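Local coordinates for protein agmatinase (Deinococcus radiodurans, PDB 1WOH) that probably hydrolyses agmatine to putrescine and urea, as a manganese-dependent enzyme of the arginase (ureohydrolase) family, at residues 142-147 against 229-234; 42-47 against 241-246. All blocks are in the same frame, centred on the assembly; numbering follows the deposited sequence.

Contact 1. Residues 142-147 against 229-234; sequences LDAHLD and DVDGFD
Asp229 N donates to Leu142 O at 3.0 Å, with an N-H...O angle of 162°, where two neighbouring parallel strands of the arginase-family sheet end. Past that rung the chains turn into the loops that supply most ligands of the binuclear manganese site, His121 coming from another, a clear example of ligands gathered at the C-terminal edge of a parallel sheet. Each loop opens with an Asx turn: Asp143 OD1 accepts from His145 N at 2.9 Å, and Asp229 OD1 from Asp231 N at the same length. Both carboxylates are met from above their planes. Beyond these turns the carboxylate oxygens converge: Asp143 OD1 lies 3.0 Å from Asp229 OD2 and 3.1 Å from Asp231 OD1. This chain is modelled without metal, yet Asp143 and Asp229 are seen to bind both manganese ions, which would offset such crowding. Asp231 has CG set between its backbone N and carbonyl carbon (chi1 69°), and its OD1 takes the N-H of Ala144 at 3.1 Å, on the syn side. The backbones come close at Gly232, where a CB would fall 3.0 Å from Asp143 N, a clash. Leu142 CD1 approaches Phe233 CZ on the apolar side. The imidazole of His145, one face under Ala144 CB, stands 84° from the Asp231 carboxylate plane and turns its ND1-CE1 edge to it, ND1 lying 3.2 Å from Asp231 OD2.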
loop_
_atom_site.group_PDB
_atom_site.type_symbol
_atom_site.label_atom_id
_atom_site.label_comp_id
_atom_site.label_asym_id
_atom_site.label_seq_id
_atom_site.Cartn_x
_atom_site.Cartn_y
_atom_site.Cartn_z
ATOM N N LEU A 142 20.700 17.458 -13.207
ATOM C CA LEU A 142 20.015 17.724 -11.936
ATOM C C LEU A 142 20.161 16.388 -11.219
ATOM O O LEU A 142 19.780 15.353 -11.760
ATOM C CB LEU A 142 18.537 18.049 -12.148
ATOM C CG LEU A 142 18.199 19.359 -12.870
ATOM C CD1 LEU A 142 16.708 19.595 -12.775
ATOM C CD2 LEU A 142 18.937 20.522 -12.237
ATOM N N ASP A 143 20.689 16.400 -10.005
ATOM C CA ASP A 143 20.951 15.126 -9.341
ATOM C C ASP A 143 21.405 15.347 -7.908
ATOM O O ASP A 143 22.055 16.351 -7.602
ATOM C CB ASP A 143 22.095 14.445 -10.114
ATOM C CG ASP A 143 22.088 12.938 -10.009
ATOM O OD1 ASP A 143 21.656 12.397 -8.971
ATOM O OD2 ASP A 143 22.550 12.293 -10.980
ATOM N N ALA A 144 21.073 14.410 -7.027
ATOM C CA ALA A 144 21.523 14.493 -5.647
ATOM C C ALA A 144 22.927 13.888 -5.611
ATOM O O ALA A 144 23.706 14.158 -4.705
ATOM C CB ALA A 144 20.600 13.688 -4.738
ATOM N N HIS A 145 23.238 13.062 -6.606
ATOM C CA HIS A 145 24.537 12.394 -6.653
ATOM C C HIS A 145 25.361 12.783 -7.881
ATOM O O HIS A 145 24.814 13.118 -8.927
ATOM C CB HIS A 145 24.320 10.870 -6.611
ATOM C CG HIS A 145 23.393 10.426 -5.518
ATOM N ND1 HIS A 145 22.112 9.975 -5.763
ATOM C CD2 HIS A 145 23.550 10.395 -4.174
ATOM C CE1 HIS A 145 21.522 9.685 -4.616
ATOM N NE2 HIS A 145 22.373 9.932 -3.636
ATOM N N LEU A 146 26.686 12.741 -7.754
ATOM C CA LEU A 146 27.549 13.117 -8.869
ATOM C C LEU A 146 27.529 12.110 -10.024
ATOM O O LEU A 146 27.531 12.499 -11.190
ATOM C CB LEU A 146 28.986 13.322 -8.382
ATOM C CG LEU A 146 29.967 13.869 -9.426
ATOM C CD1 LEU A 146 29.536 15.261 -9.878
ATOM C CD2 LEU A 146 31.359 13.913 -8.826
ATOM N N ASP A 147 27.509 10.821 -9.694
ATOM C CA ASP A 147 27.483 9.753 -10.696
ATOM C C ASP A 147 28.607 9.844 -11.741
ATOM O O ASP A 147 28.383 9.687 -12.950
ATOM C CB ASP A 147 26.108 9.709 -11.378
ATOM C CG ASP A 147 24.993 9.333 -10.409
ATOM O OD1 ASP A 147 25.290 8.688 -9.381
ATOM O OD2 ASP A 147 23.817 9.669 -10.669
ATOM N N ASP A 229 17.728 13.527 -12.949
ATOM C CA ASP A 229 17.585 12.394 -12.042
ATOM C C ASP A 229 16.546 12.913 -11.041
ATOM O O ASP A 229 16.769 13.939 -10.393
ATOM C CB ASP A 229 18.908 12.113 -11.329
ATOM C CG ASP A 229 18.819 10.944 -10.363
ATOM O OD1 ASP A 229 17.725 10.682 -9.826
ATOM O OD2 ASP A 229 19.857 10.295 -10.123
ATOM N N VAL A 230 15.412 12.236 -10.919
ATOM C CA VAL A 230 14.381 12.717 -10.009
ATOM C C VAL A 230 14.822 12.837 -8.552
ATOM O O VAL A 230 14.207 13.591 -7.796
ATOM C CB VAL A 230 13.082 11.851 -10.093
ATOM C CG1 VAL A 230 12.646 11.708 -11.543
ATOM C CG2 VAL A 230 13.299 10.482 -9.470
ATOM N N ASP A 231 15.888 12.142 -8.144
ATOM C CA ASP A 231 16.287 12.266 -6.744
ATOM C C ASP A 231 16.947 13.613 -6.470
ATOM O O ASP A 231 17.287 13.937 -5.324
ATOM C CB ASP A 231 17.159 11.077 -6.258
ATOM C CG ASP A 231 18.552 11.041 -6.867
ATOM O OD1 ASP A 231 19.061 12.084 -7.315
ATOM O OD2 ASP A 231 19.148 9.938 -6.866
ATOM N N GLY A 232 17.110 14.406 -7.527
ATOM C CA GLY A 232 17.657 15.741 -7.360
ATOM C C GLY A 232 16.609 16.559 -6.612
ATOM O O GLY A 232 16.920 17.512 -5.887
ATOM N N PHE A 233 15.347 16.173 -6.783
ATOM C CA PHE A 233 14.242 16.852 -6.115
ATOM C C PHE A 233 14.084 16.377 -4.689
ATOM O O PHE A 233 14.407 15.243 -4.365
ATOM C CB PHE A 233 12.931 16.624 -6.866
ATOM C CG PHE A 233 12.897 17.291 -8.202
ATOM C CD1 PHE A 233 13.260 16.601 -9.352
ATOM C CD2 PHE A 233 12.584 18.640 -8.297
ATOM C CE1 PHE A 233 13.319 17.254 -10.577
ATOM C CE2 PHE A 233 12.640 19.302 -9.519
ATOM C CZ PHE A 233 13.010 18.608 -10.659
ATOM N N ASP A 234 13.576 17.255 -3.834
ATOM C CA ASP A 234 13.363 16.895 -2.444
ATOM C C ASP A 234 12.442 15.672 -2.398
ATOM O O ASP A 234 11.463 15.595 -3.140
ATOM C CB ASP A 234 12.719 18.067 -1.697
ATOM C CG ASP A 234 12.779 17.898 -0.192
ATOM O OD1 ASP A 234 12.017 17.074 0.348
ATOM O OD2 ASP A 234 13.602 18.580 0.447
#

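Contact 2. Residues 42-47 against 241-246; sequences LGFRPG and TSSPEP
Phe44 overlaps Ser242, bringing CB to 3.2 Å from Ser242 OG while its ring atom CD1 approaches Ser242 O. Over one face of the same ring, Arg45 CG sits 3.5 Å above the centre. The arginine chain bends at chi3 (-65°), and its guanidinium comes side-on to the serine carbonyl: NE donates to Ser242 O at 3.0 Å, in the carbonyl plane and on a lone pair, while NH2 reaches the same oxygen at 3.2 Å from above that plane. NH2 also makes a weak bond to Thr241 O and packs on Pro244 CD at 3.4 Å. Both segments are loops following parallel strands of the arginase fold, close to the manganese ligands and at a subunit boundary, where Arg45 NH1 donates to Thr282 O of the second subunit. An alanine in place of Arg45 would probably leave Ser242 O without its two side-chain donors, take CG from the face of the Phe44 ring and deprive that Thr282 oxygen of its mate. The backbone adds its own bond, Arg45 N to Ser242 OG at 3.0 Å, with OG placed anti to the serine N (chi1 172°). Water 1 lies 3.2 Å from the same OG and accepts a weak bond from Gly43 N.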
loop_
_atom_site.group_PDB
_atom_site.type_symbol
_atom_site.label_atom_id
_atom_site.label_comp_id
_atom_site.label_asym_id
_atom_site.label_seq_id
_atom_site.Cartn_x
_atom_site.Cartn_y
_atom_site.Cartn_z
ATOM N N LEU A 42 21.089 -0.278 -10.661
ATOM C CA LEU A 42 21.040 0.498 -9.427
ATOM C C LEU A 42 21.476 -0.366 -8.240
ATOM O O LEU A 42 21.398 -1.595 -8.280
ATOM C CB LEU A 42 19.638 1.079 -9.215
ATOM C CG LEU A 42 18.452 0.124 -9.248
ATOM C CD1 LEU A 42 18.249 -0.496 -7.871
ATOM C CD2 LEU A 42 17.210 0.895 -9.656
ATOM N N GLY A 43 21.945 0.274 -7.180
ATOM C CA GLY A 43 22.416 -0.491 -6.039
ATOM C C GLY A 43 21.472 -0.700 -4.876
ATOM O O GLY A 43 21.816 -1.420 -3.941
ATOM N N PHE A 44 20.283 -0.108 -4.915
ATOM C CA PHE A 44 19.374 -0.256 -3.787
ATOM C C PHE A 44 17.980 -0.819 -4.122
ATOM O O PHE A 44 17.798 -2.037 -4.227
ATOM C CB PHE A 44 19.272 1.109 -3.079
ATOM C CG PHE A 44 18.590 1.075 -1.732
ATOM C CD1 PHE A 44 18.081 2.251 -1.182
ATOM C CD2 PHE A 44 18.448 -0.112 -1.016
ATOM C CE1 PHE A 44 17.439 2.248 0.053
ATOM C CE2 PHE A 44 17.803 -0.126 0.226
ATOM C CZ PHE A 44 17.296 1.059 0.759
ATOM N N ARG A 45 17.000 0.062 -4.308
ATOM C CA ARG A 45 15.616 -0.361 -4.562
ATOM C C ARG A 45 15.153 -0.299 -6.026
ATOM O O ARG A 45 15.041 0.775 -6.602
ATOM C CB ARG A 45 14.678 0.491 -3.687
ATOM C CG ARG A 45 15.011 0.417 -2.197
ATOM C CD ARG A 45 14.047 1.241 -1.347
ATOM N NE ARG A 45 14.132 2.669 -1.624
ATOM C CZ ARG A 45 13.298 3.573 -1.111
ATOM N NH1 ARG A 45 12.323 3.188 -0.293
ATOM N NH2 ARG A 45 13.425 4.856 -1.426
ATOM N N PRO A 46 14.838 -1.462 -6.631
ATOM C CA PRO A 46 14.389 -1.528 -8.029
ATOM C C PRO A 46 12.999 -0.948 -8.247
ATOM O O PRO A 46 12.260 -0.694 -7.296
ATOM C CB PRO A 46 14.399 -3.030 -8.346
ATOM C CG PRO A 46 15.052 -3.686 -7.163
ATOM C CD PRO A 46 14.763 -2.788 -6.003
ATOM N N GLY A 47 12.646 -0.755 -9.514
ATOM C CA GLY A 47 11.332 -0.231 -9.838
ATOM C C GLY A 47 11.353 0.732 -11.005
ATOM O O GLY A 47 10.327 0.948 -11.657
ATOM N N THR A 241 11.762 7.195 -5.661
ATOM C CA THR A 241 13.107 7.018 -6.214
ATOM C C THR A 241 13.903 6.107 -5.276
ATOM O O THR A 241 13.670 6.089 -4.069
ATOM C CB THR A 241 13.832 8.387 -6.404
ATOM O OG1 THR A 241 15.016 8.199 -7.188
ATOM C CG2 THR A 241 14.219 8.993 -5.081
ATOM N N SER A 242 14.844 5.352 -5.833
ATOM C CA SER A 242 15.638 4.403 -5.045
ATOM C C SER A 242 16.402 4.932 -3.841
ATOM O O SER A 242 16.264 4.413 -2.718
ATOM C CB SER A 242 16.647 3.682 -5.953
ATOM O OG SER A 242 17.547 2.899 -5.171
ATOM N N SER A 243 17.212 5.960 -4.067
ATOM C CA SER A 243 18.055 6.492 -3.004
ATOM C C SER A 243 17.854 7.967 -2.727
ATOM O O SER A 243 18.653 8.800 -3.139
ATOM C CB SER A 243 19.520 6.231 -3.345
ATOM O OG SER A 243 19.748 4.837 -3.481
ATOM N N PRO A 244 16.784 8.301 -2.005
ATOM C CA PRO A 244 16.454 9.689 -1.656
ATOM C C PRO A 244 17.434 10.349 -0.684
ATOM O O PRO A 244 18.038 9.685 0.166
ATOM C CB PRO A 244 15.051 9.568 -1.073
ATOM C CG PRO A 244 15.071 8.191 -0.431
ATOM C CD PRO A 244 15.772 7.362 -1.488
ATOM N N GLU A 245 17.583 11.664 -0.819
ATOM C CA GLU A 245 18.464 12.449 0.034
ATOM C C GLU A 245 17.626 13.662 0.463
ATOM O O GLU A 245 17.031 14.334 -0.383
ATOM C CB GLU A 245 19.686 12.888 -0.777
ATOM C CG GLU A 245 20.985 12.950 -0.006
ATOM C CD GLU A 245 21.324 11.641 0.686
ATOM O OE1 GLU A 245 21.686 10.650 0.007
ATOM O OE2 GLU A 245 21.221 11.610 1.921
ATOM N N PRO A 246 17.559 13.953 1.775
ATOM C CA PRO A 246 16.765 15.097 2.254
ATOM C C PRO A 246 17.238 16.458 1.758
ATOM O O PRO A 246 18.368 16.600 1.290
ATOM C CB PRO A 246 16.879 14.984 3.770
ATOM C CG PRO A 246 18.283 14.443 3.946
ATOM C CD PRO A 246 18.343 13.362 2.875
HETATM O O HOH W 1 20.580 3.115 -6.160
#

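From the N terminus the chain leaves strand 31-36 and lays down 42-47, whose partner arrives only after most of the sheet has been built. Residues 142-147 follow strand 137-142, and strand 223-229 then delivers 229-234 beside them, closing contact 1. A few residues later the same loop brings 241-246 onto 42-47, so contact 2 closes a wider loop that encloses contact 1 without crossing it. Contact 1 joins the ends of adjacent strands, 137-142 and 223-229, and the loops that follow them, whereas contact 2 links loops whose strands, 31-36 and 223-229, have 114-118 and 266-273 between them. The two meet directly: His145 CE1 lies 3.3 Å from Ser243 O, and Asp231 CB lies 3.7 Å from Thr241 OG1.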